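Local coordinates for protein fructose-bisphosphate aldolase (Slackia heliotrinireducens, PDB 4MOZ) that belongs to the DeoC/LacD family of aldolases and folds as a closed barrel of eight parallel strands with helices around it, at residues N96-V101 with N137-G142; K102-T107 with P117-L122; Y143-G148 with V173-Y178. All coordinates share one frame; numbering follows the deposited sequence.

Contact 1: N96-V101 with N137-G142; sequences NVNYLV and NVVGLG
Asn137 ND2, just ahead of strand 138-145 of this TIM barrel, binds two acceptors, donating to Asn98 OD1 at 2.8 Å and to Val97 O at 3.0 Å. CG of Asn137 is anti to the backbone N (chi1 -175°), and the amide lies beside that of Asn98, pointing the same way with the two planes 67° apart. OD1 of Asn98 sits in the plane of the donating amide, whereas ND2 stands above the plane of the Val97 carbonyl. The far sides of both amides are also held, Asn98 ND2 by Gly78 O and Asn137 OD1 by Lys29 NZ.

Beyond this junction the chains run parallel as neighbouring strands of the barrel, joined through helix 125-132 in a beta-alpha-beta unit. Tyr99 N donates to Asn137 O at 2.9 Å and Val139 N to Tyr99 O at 2.8 Å; Val101 N then bonds Gly140 O and Gly142 N bonds Val101 O. Tyr99 pairs with Val138 but Leu100 with Gly140, so the register slips by one residue: a beta bulge that leaves Val139 as the extra residue.

Val101, Val138 and Leu141 share the face covered by Val128 of helix 125-132, and CG2 of Val101 meets CG1 of Val138 at 3.9 Å. Asn98 CB is equally near both methyls of Val139, 3.9 Å from CG1 and from CG2. On the other face Leu100 reaches over the partner backbone at Gly140, which has no side chain, and Leu141; its CD1 lies 3.5 Å from Gly140 C.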
loop_
_atom_site.group_PDB
_atom_site.type_symbol
_atom_site.label_atom_id
_atom_site.label_comp_id
_atom_site.label_asym_id
_atom_site.label_seq_id
_atom_site.Cartn_x
_atom_site.Cartn_y
_atom_site.Cartn_z
ATOM N N ASN C 96 17.319 24.180 -24.774
ATOM C CA ASN C 96 16.291 25.040 -25.374
ATOM C C ASN C 96 15.139 24.246 -25.967
ATOM O O ASN C 96 14.801 24.392 -27.143
ATOM C CB ASN C 96 16.902 25.956 -26.436
ATOM C CG ASN C 96 18.132 26.681 -25.939
ATOM O OD1 ASN C 96 19.159 26.707 -26.614
ATOM N ND2 ASN C 96 18.041 27.261 -24.745
ATOM N N VAL C 97 14.555 23.388 -25.142
ATOM C CA VAL C 97 13.394 22.599 -25.517
ATOM C C VAL C 97 12.433 22.701 -24.335
ATOM O O VAL C 97 12.866 22.727 -23.177
ATOM C CB VAL C 97 13.769 21.114 -25.766
ATOM C CG1 VAL C 97 12.539 20.283 -26.107
ATOM C CG2 VAL C 97 14.804 20.986 -26.875
ATOM N N ASN C 98 11.141 22.795 -24.630
ATOM C CA ASN C 98 10.125 22.728 -23.590
ATOM C C ASN C 98 9.837 21.261 -23.304
ATOM O O ASN C 98 9.233 20.570 -24.129
ATOM C CB ASN C 98 8.845 23.456 -24.015
ATOM C CG ASN C 98 9.080 24.916 -24.366
ATOM O OD1 ASN C 98 9.778 25.638 -23.656
ATOM N ND2 ASN C 98 8.480 25.360 -25.461
ATOM N N TYR C 99 10.285 20.788 -22.142
ATOM C CA TYR C 99 10.128 19.380 -21.770
ATOM C C TYR C 99 8.843 19.105 -21.001
ATOM O O TYR C 99 8.491 19.828 -20.064
ATOM C CB TYR C 99 11.339 18.878 -20.974
ATOM C CG TYR C 99 12.610 18.806 -21.794
ATOM C CD1 TYR C 99 12.806 17.779 -22.724
ATOM C CD2 TYR C 99 13.617 19.763 -21.641
ATOM C CE1 TYR C 99 13.965 17.714 -23.479
ATOM C CE2 TYR C 99 14.783 19.707 -22.390
ATOM C CZ TYR C 99 14.954 18.681 -23.307
ATOM O OH TYR C 99 16.111 18.620 -24.054
ATOM N N LEU C 100 8.148 18.054 -21.430
ATOM C CA LEU C 100 7.012 17.515 -20.704
ATOM C C LEU C 100 7.415 16.131 -20.201
ATOM O O LEU C 100 7.672 15.220 -21.002
ATOM C CB LEU C 100 5.796 17.407 -21.619
ATOM C CG LEU C 100 4.456 17.101 -20.943
ATOM C CD1 LEU C 100 3.667 18.382 -20.733
ATOM C CD2 LEU C 100 3.647 16.136 -21.791
ATOM N N VAL C 101 7.482 15.977 -18.880
ATOM C CA VAL C 101 7.904 14.713 -18.280
ATOM C C VAL C 101 6.742 13.724 -18.191
ATOM O O VAL C 101 5.756 13.955 -17.481
ATOM C CB VAL C 101 8.560 14.917 -16.899
ATOM C CG1 VAL C 101 9.003 13.581 -16.313
ATOM C CG2 VAL C 101 9.750 15.863 -17.016
ATOM N N ASN C 137 14.351 22.776 -18.443
ATOM C CA ASN C 137 13.153 23.529 -18.813
ATOM C C ASN C 137 11.886 22.662 -18.857
ATOM O O ASN C 137 11.301 22.436 -19.923
ATOM C CB ASN C 137 13.379 24.273 -20.140
ATOM C CG ASN C 137 12.217 25.173 -20.518
ATOM O OD1 ASN C 137 11.620 25.840 -19.664
ATOM N ND2 ASN C 137 11.887 25.196 -21.806
ATOM N N VAL C 138 11.475 22.179 -17.689
ATOM C CA VAL C 138 10.273 21.363 -17.574
ATOM C C VAL C 138 9.072 22.292 -17.509
ATOM O O VAL C 138 8.966 23.124 -16.608
ATOM C CB VAL C 138 10.304 20.453 -16.322
ATOM C CG1 VAL C 138 9.008 19.651 -16.197
ATOM C CG2 VAL C 138 11.510 19.520 -16.364
ATOM N N VAL C 139 8.176 22.154 -18.478
ATOM C CA VAL C 139 6.994 23.008 -18.540
ATOM C C VAL C 139 5.738 22.277 -18.061
ATOM O O VAL C 139 4.751 22.905 -17.692
ATOM C CB VAL C 139 6.791 23.621 -19.948
ATOM C CG1 VAL C 139 8.008 24.451 -20.345
ATOM C CG2 VAL C 139 6.516 22.546 -20.990
ATOM N N GLY C 140 5.783 20.949 -18.058
ATOM C CA GLY C 140 4.626 20.182 -17.649
ATOM C C GLY C 140 4.853 18.702 -17.458
ATOM O O GLY C 140 5.984 18.199 -17.568
ATOM N N LEU C 141 3.754 18.008 -17.172
ATOM C CA LEU C 141 3.773 16.587 -16.899
ATOM C C LEU C 141 2.765 15.875 -17.777
ATOM O O LEU C 141 1.764 16.470 -18.205
ATOM C CB LEU C 141 3.439 16.315 -15.429
ATOM C CG LEU C 141 4.203 17.041 -14.316
ATOM C CD1 LEU C 141 3.715 16.538 -12.969
ATOM C CD2 LEU C 141 5.712 16.867 -14.428
ATOM N N GLY C 142 3.038 14.598 -18.037
ATOM C CA GLY C 142 2.128 13.735 -18.772
ATOM C C GLY C 142 1.826 12.457 -18.006
ATOM O O GLY C 142 2.659 11.975 -17.238
#

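Contact 2: K102-T107 with P117-L122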
loop_
_atom_site.group_PDB
_atom_site.type_symbol
_atom_site.label_atom_id
_atom_site.label_comp_id
_atom_site.label_asym_id
_atom_site.label_seq_id
_atom_site.Cartn_x
_atom_site.Cartn_y
_atom_site.Cartn_z
ATOM N N LYS C 102 6.867 12.629 -18.935
ATOM C CA LYS C 102 5.869 11.571 -18.927
ATOM C C LYS C 102 6.036 10.736 -17.658
ATOM O O LYS C 102 7.000 9.987 -17.520
ATOM C CB LYS C 102 5.985 10.718 -20.196
ATOM C CG LYS C 102 4.956 9.603 -20.323
ATOM C CD LYS C 102 3.529 10.127 -20.250
ATOM C CE LYS C 102 2.560 9.186 -20.942
ATOM N NZ LYS C 102 2.466 7.876 -20.239
HETATM N N MSE C 103 5.082 10.883 -16.742
HETATM C CA MSE C 103 5.183 10.352 -15.378
HETATM C C MSE C 103 5.020 8.838 -15.262
HETATM O O MSE C 103 5.599 8.224 -14.369
HETATM C CB MSE C 103 4.156 11.030 -14.470
HETATM C CG MSE C 103 4.349 12.517 -14.332
HETATM SE SE MSE C 103 6.069 12.985 -13.553
HETATM C CE MSE C 103 5.787 12.316 -11.737
ATOM N N ASN C 104 4.210 8.246 -16.131
ATOM C CA ASN C 104 4.043 6.798 -16.123
ATOM C C ASN C 104 4.419 6.151 -17.451
ATOM O O ASN C 104 4.458 6.822 -18.478
ATOM C CB ASN C 104 2.631 6.396 -15.655
ATOM C CG ASN C 104 1.525 6.811 -16.615
ATOM O OD1 ASN C 104 1.693 7.688 -17.470
ATOM N ND2 ASN C 104 0.365 6.183 -16.459
ATOM N N SER C 105 4.726 4.857 -17.412
ATOM C CA SER C 105 5.024 4.072 -18.606
ATOM C C SER C 105 4.873 2.586 -18.310
ATOM O O SER C 105 5.008 2.162 -17.166
ATOM C CB SER C 105 6.450 4.344 -19.102
ATOM O OG SER C 105 6.550 5.620 -19.715
ATOM N N LYS C 106 4.602 1.804 -19.353
ATOM C CA LYS C 106 4.583 0.345 -19.271
ATOM C C LYS C 106 5.098 -0.216 -20.591
ATOM O O LYS C 106 5.182 0.518 -21.578
ATOM C CB LYS C 106 3.167 -0.168 -18.981
ATOM C CG LYS C 106 2.170 0.039 -20.111
ATOM C CD LYS C 106 0.968 -0.882 -19.955
ATOM C CE LYS C 106 0.088 -0.872 -21.195
ATOM N NZ LYS C 106 0.671 -1.668 -22.312
ATOM N N THR C 107 5.449 -1.500 -20.613
ATOM C CA THR C 107 5.804 -2.159 -21.876
ATOM C C THR C 107 4.558 -2.788 -22.504
ATOM O O THR C 107 3.517 -2.894 -21.852
ATOM C CB THR C 107 6.911 -3.226 -21.711
ATOM O OG1 THR C 107 6.366 -4.417 -21.122
ATOM C CG2 THR C 107 8.068 -2.693 -20.860
ATOM N N PRO C 117 -4.409 -3.576 -18.910
ATOM C CA PRO C 117 -3.198 -2.763 -18.776
ATOM C C PRO C 117 -3.148 -1.908 -17.510
ATOM O O PRO C 117 -4.185 -1.450 -17.013
ATOM C CB PRO C 117 -3.247 -1.857 -20.011
ATOM C CG PRO C 117 -4.706 -1.705 -20.296
ATOM C CD PRO C 117 -5.347 -3.012 -19.903
ATOM N N TYR C 118 -1.932 -1.718 -17.005
ATOM C CA TYR C 118 -1.657 -0.763 -15.947
ATOM C C TYR C 118 -0.304 -0.093 -16.205
ATOM O O TYR C 118 0.712 -0.768 -16.390
ATOM C CB TYR C 118 -1.686 -1.439 -14.568
ATOM C CG TYR C 118 -1.162 -0.565 -13.440
ATOM C CD1 TYR C 118 -1.580 0.762 -13.304
ATOM C CD2 TYR C 118 -0.265 -1.068 -12.498
ATOM C CE1 TYR C 118 -1.101 1.564 -12.282
ATOM C CE2 TYR C 118 0.216 -0.270 -11.463
ATOM C CZ TYR C 118 -0.203 1.046 -11.363
ATOM O OH TYR C 118 0.261 1.856 -10.347
ATOM N N SER C 119 -0.309 1.237 -16.236
ATOM C CA SER C 119 0.921 2.020 -16.369
ATOM C C SER C 119 1.160 2.819 -15.083
ATOM O O SER C 119 0.409 3.750 -14.782
ATOM C CB SER C 119 0.848 2.923 -17.604
ATOM O OG SER C 119 1.972 3.777 -17.690
ATOM N N PRO C 120 2.197 2.444 -14.308
ATOM C CA PRO C 120 2.430 3.010 -12.982
ATOM C C PRO C 120 3.230 4.309 -13.001
ATOM O O PRO C 120 4.148 4.458 -13.812
ATOM C CB PRO C 120 3.267 1.928 -12.306
ATOM C CG PRO C 120 4.090 1.375 -13.419
ATOM C CD PRO C 120 3.195 1.402 -14.633
ATOM N N GLN C 121 2.894 5.232 -12.101
ATOM C CA GLN C 121 3.732 6.403 -11.889
ATOM C C GLN C 121 5.132 5.915 -11.531
ATOM O O GLN C 121 5.297 5.080 -10.650
ATOM C CB GLN C 121 3.170 7.291 -10.786
ATOM C CG GLN C 121 3.933 8.598 -10.636
ATOM C CD GLN C 121 3.251 9.573 -9.697
ATOM O OE1 GLN C 121 2.026 9.555 -9.548
ATOM N NE2 GLN C 121 4.040 10.439 -9.064
ATOM N N LEU C 122 6.132 6.431 -12.235
ATOM C CA LEU C 122 7.491 5.899 -12.159
ATOM C C LEU C 122 8.311 6.478 -11.017
ATOM O O LEU C 122 9.295 5.878 -10.606
ATOM C CB LEU C 122 8.212 6.103 -13.493
ATOM C CG LEU C 122 7.561 5.436 -14.708
ATOM C CD1 LEU C 122 8.224 5.885 -16.006
ATOM C CD2 LEU C 122 7.571 3.914 -14.586
#
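Asn104 and Gln121 form a single backbone bridge, their CA atoms 4.3 Å apart where the two irregular chains pass with end-to-end directions 136° apart, and Leu122 N closes it by donating to Met103 O at 2.8 Å, nearly along the C=O axis. CG and CB of Leu122 crowd the same carbonyl, and its CD1 reaches CB of Ser105.

The amide of Asn104 carries the polar side-chain contact. Its CG lies between the backbone N and the carbonyl carbon (chi1 67°), and ND2 donates to Ser119 O at 3.0 Å in a nearly straight bond (162° at the hydrogen). That oxygen is close to the Asn104 amide plane, while ND2 stands well above the carbonyl plane of Ser119. The other end of the amide, OD1, accepts from Thr144 N and from Lys102 NZ. Lys102 NZ also bonds Asn104 O, which Ser105 OG reaches from the opposite face of the carbonyl, so two donors hold this peptide oxygen.

Lys106 lays its aliphatic chain against the other segment: CB and CD both meet Tyr118 O, CD at 3.6 Å, and CE lies beside Pro117 CB at 3.7 Å, the two side chains pointing the same way. Its NZ bonds Thr107 O. CE of Met103, a selenomethionine, packs beside Gln121 NE2, which bonds His123 O.

Both segments belong to the loop between strand 99-102 and helix 125-132. Helix 152-168 lies against them: Glu158 OE1 accepts from Gln121 N, and Leu162 touches Met103 and Gln121. Ala153 and Leu156 of a second subunit pack on Pro120 and Leu122.

Contact 3: Y143-G148 with V173-Y178; sequences YTLYLG and VVLWIY
CD2 of Leu175 fits into the notch between Tyr143 CB, 3.7 Å away, and Leu145 CD1, 4.0 Å away, on the face shared by Tyr143, Leu145, Leu175 and Ile177. Leu145 and Ile177 lie side by side, pointing the same way. One step on, Ile177 CG2 meets both CG and CD1 of Leu147, the latter at 3.6 Å, as the two side chains cross obliquely. Ala197, Ala201 and Leu204 of helix 191-204 pack over Leu175 and Ile177, and Met155 and Ala159 of helix 152-168 over Tyr143.

The opposite face carries Thr144 and Trp176. OG1 of Thr144, anti to the carbonyl carbon (chi1 -60°), touches Trp176 CB at 3.4 Å and is hydrogen-bonded to Lys102 NZ. The Trp176 ring turns an edge to Tyr143 O and makes a cation-pi contact with Lys102. CG2 of Thr144 sits 3.5 Å above the plane of the Tyr146 ring, toward the rim. The Tyr146 ring turns its edge to the Tyr178 carbonyl, with CD1 3.4 Å from Tyr178 O.

Backbone bonds set this register: Trp176 N to Tyr143 O, Leu145 N to Trp176 O at 2.8 Å, and Tyr178 N to Leu145 O. With the short strand axes 30° apart and helix 152-168 linking them, the arrangement is a beta-alpha-beta unit of a TIM barrel.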
loop_
_atom_site.group_PDB
_atom_site.type_symbol
_atom_site.label_atom_id
_atom_site.label_comp_id
_atom_site.label_asym_id
_atom_site.label_seq_id
_atom_site.Cartn_x
_atom_site.Cartn_y
_atom_site.Cartn_z
ATOM N N TYR C 143 0.631 11.911 -18.219
ATOM C CA TYR C 143 0.204 10.677 -17.567
ATOM C C TYR C 143 -0.822 9.963 -18.438
ATOM O O TYR C 143 -1.705 10.610 -19.007
ATOM C CB TYR C 143 -0.385 10.977 -16.180
ATOM C CG TYR C 143 -0.644 9.748 -15.339
ATOM C CD1 TYR C 143 -1.877 9.091 -15.400
ATOM C CD2 TYR C 143 0.338 9.235 -14.486
ATOM C CE1 TYR C 143 -2.125 7.962 -14.639
ATOM C CE2 TYR C 143 0.092 8.105 -13.717
ATOM C CZ TYR C 143 -1.143 7.473 -13.804
ATOM O OH TYR C 143 -1.409 6.344 -13.064
ATOM N N THR C 144 -0.699 8.640 -18.539
ATOM C CA THR C 144 -1.645 7.813 -19.297
ATOM C C THR C 144 -2.644 7.088 -18.393
ATOM O O THR C 144 -2.258 6.502 -17.382
ATOM C CB THR C 144 -0.905 6.755 -20.139
ATOM O OG1 THR C 144 -0.034 7.414 -21.058
ATOM C CG2 THR C 144 -1.890 5.887 -20.924
ATOM N N LEU C 145 -3.921 7.119 -18.768
ATOM C CA LEU C 145 -4.957 6.348 -18.070
ATOM C C LEU C 145 -5.659 5.418 -19.043
ATOM O O LEU C 145 -6.081 5.853 -20.115
ATOM C CB LEU C 145 -6.013 7.257 -17.437
ATOM C CG LEU C 145 -5.632 8.235 -16.333
ATOM C CD1 LEU C 145 -5.316 9.605 -16.920
ATOM C CD2 LEU C 145 -6.778 8.328 -15.335
ATOM N N TYR C 146 -5.778 4.144 -18.668
ATOM C CA TYR C 146 -6.594 3.197 -19.421
ATOM C C TYR C 146 -7.925 3.021 -18.706
ATOM O O TYR C 146 -8.056 2.192 -17.809
ATOM C CB TYR C 146 -5.879 1.846 -19.611
ATOM C CG TYR C 146 -4.456 1.992 -20.103
ATOM C CD1 TYR C 146 -4.179 2.273 -21.445
ATOM C CD2 TYR C 146 -3.385 1.873 -19.223
ATOM C CE1 TYR C 146 -2.870 2.422 -21.889
ATOM C CE2 TYR C 146 -2.079 2.021 -19.656
ATOM C CZ TYR C 146 -1.824 2.295 -20.984
ATOM O OH TYR C 146 -0.518 2.444 -21.399
ATOM N N LEU C 147 -8.906 3.832 -19.085
ATOM C CA LEU C 147 -10.253 3.693 -18.541
ATOM C C LEU C 147 -10.815 2.349 -18.963
ATOM O O LEU C 147 -10.506 1.861 -20.050
ATOM C CB LEU C 147 -11.165 4.825 -19.022
ATOM C CG LEU C 147 -10.710 6.264 -18.735
ATOM C CD1 LEU C 147 -11.726 7.259 -19.286
ATOM C CD2 LEU C 147 -10.461 6.514 -17.252
ATOM N N GLY C 148 -11.611 1.740 -18.091
ATOM C CA GLY C 148 -12.222 0.449 -18.385
ATOM C C GLY C 148 -11.312 -0.746 -18.174
ATOM O O GLY C 148 -11.747 -1.887 -18.325
ATOM N N VAL C 173 -0.551 20.097 -17.421
ATOM C CA VAL C 173 -0.762 18.655 -17.394
ATOM C C VAL C 173 -1.465 18.157 -18.649
ATOM O O VAL C 173 -2.549 18.629 -18.997
ATOM C CB VAL C 173 -1.571 18.210 -16.158
ATOM C CG1 VAL C 173 -1.709 16.691 -16.130
ATOM C CG2 VAL C 173 -0.911 18.701 -14.876
ATOM N N VAL C 174 -0.834 17.195 -19.314
ATOM C CA VAL C 174 -1.425 16.503 -20.452
ATOM C C VAL C 174 -1.734 15.066 -20.029
ATOM O O VAL C 174 -0.848 14.341 -19.572
ATOM C CB VAL C 174 -0.479 16.480 -21.677
ATOM C CG1 VAL C 174 -1.151 15.803 -22.868
ATOM C CG2 VAL C 174 -0.021 17.889 -22.047
ATOM N N LEU C 175 -2.992 14.661 -20.173
ATOM C CA LEU C 175 -3.370 13.282 -19.917
ATOM C C LEU C 175 -3.615 12.542 -21.222
ATOM O O LEU C 175 -4.374 13.007 -22.070
ATOM C CB LEU C 175 -4.613 13.214 -19.027
ATOM C CG LEU C 175 -4.512 13.780 -17.605
ATOM C CD1 LEU C 175 -5.859 13.671 -16.905
ATOM C CD2 LEU C 175 -3.427 13.080 -16.795
ATOM N N TRP C 176 -2.946 11.407 -21.392
ATOM C CA TRP C 176 -3.287 10.470 -22.450
ATOM C C TRP C 176 -4.382 9.615 -21.910
ATOM O O TRP C 176 -4.227 9.006 -20.859
ATOM C CB TRP C 176 -2.108 9.572 -22.772
ATOM C CG TRP C 176 -1.029 10.183 -23.622
ATOM C CD1 TRP C 176 -0.684 9.833 -24.923
ATOM C CD2 TRP C 176 -0.082 11.244 -23.244
ATOM N NE1 TRP C 176 0.366 10.592 -25.370
ATOM C CE2 TRP C 176 0.778 11.457 -24.412
ATOM C CE3 TRP C 176 0.126 12.011 -22.103
ATOM C CZ2 TRP C 176 1.799 12.402 -24.415
ATOM C CZ3 TRP C 176 1.150 12.967 -22.117
ATOM C CH2 TRP C 176 1.971 13.154 -23.246
ATOM N N ILE C 177 -5.511 9.559 -22.595
ATOM C CA ILE C 177 -6.591 8.711 -22.117
ATOM C C ILE C 177 -7.042 7.739 -23.196
ATOM O O ILE C 177 -7.719 8.121 -24.151
ATOM C CB ILE C 177 -7.767 9.517 -21.524
ATOM C CG1 ILE C 177 -7.265 10.447 -20.407
ATOM C CG2 ILE C 177 -8.826 8.565 -20.992
ATOM C CD1 ILE C 177 -8.347 11.072 -19.542
ATOM N N TYR C 178 -6.631 6.483 -23.032
ATOM C CA TYR C 178 -6.940 5.419 -23.970
ATOM C C TYR C 178 -7.748 4.336 -23.275
ATOM O O TYR C 178 -7.173 3.444 -22.652
ATOM C CB TYR C 178 -5.657 4.794 -24.512
ATOM C CG TYR C 178 -4.734 5.731 -25.251
ATOM C CD1 TYR C 178 -5.207 6.560 -26.271
ATOM C CD2 TYR C 178 -3.375 5.758 -24.958
ATOM C CE1 TYR C 178 -4.353 7.403 -26.958
ATOM C CE2 TYR C 178 -2.514 6.596 -25.641
ATOM C CZ TYR C 178 -3.007 7.411 -26.638
ATOM O OH TYR C 178 -2.145 8.237 -27.315
#

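Strand 138-145 is shared by contacts 1 and 3: its first part forms contact 1 and its last part contact 3, whose centres are about 18 Å apart. The two meet where Leu141 O lies 2.9 Å from Val174 N, a probable hydrogen bond, and where Leu100 CD2 packs on Trp176 CH2 at 3.7 Å. Contact 2 is nested in the chain between the segments of contact 1; Gly142 O and Met103 N, 2.7 Å apart, connect them. The centres of contacts 2 and 3 are about 10 Å apart, and Lys106 CE lies 3.4 Å from Tyr146 OH. Contact 2 and the far end of contact 3 lie at the C-terminal ends of the strands, where TIM-barrel enzymes generally have their active sites.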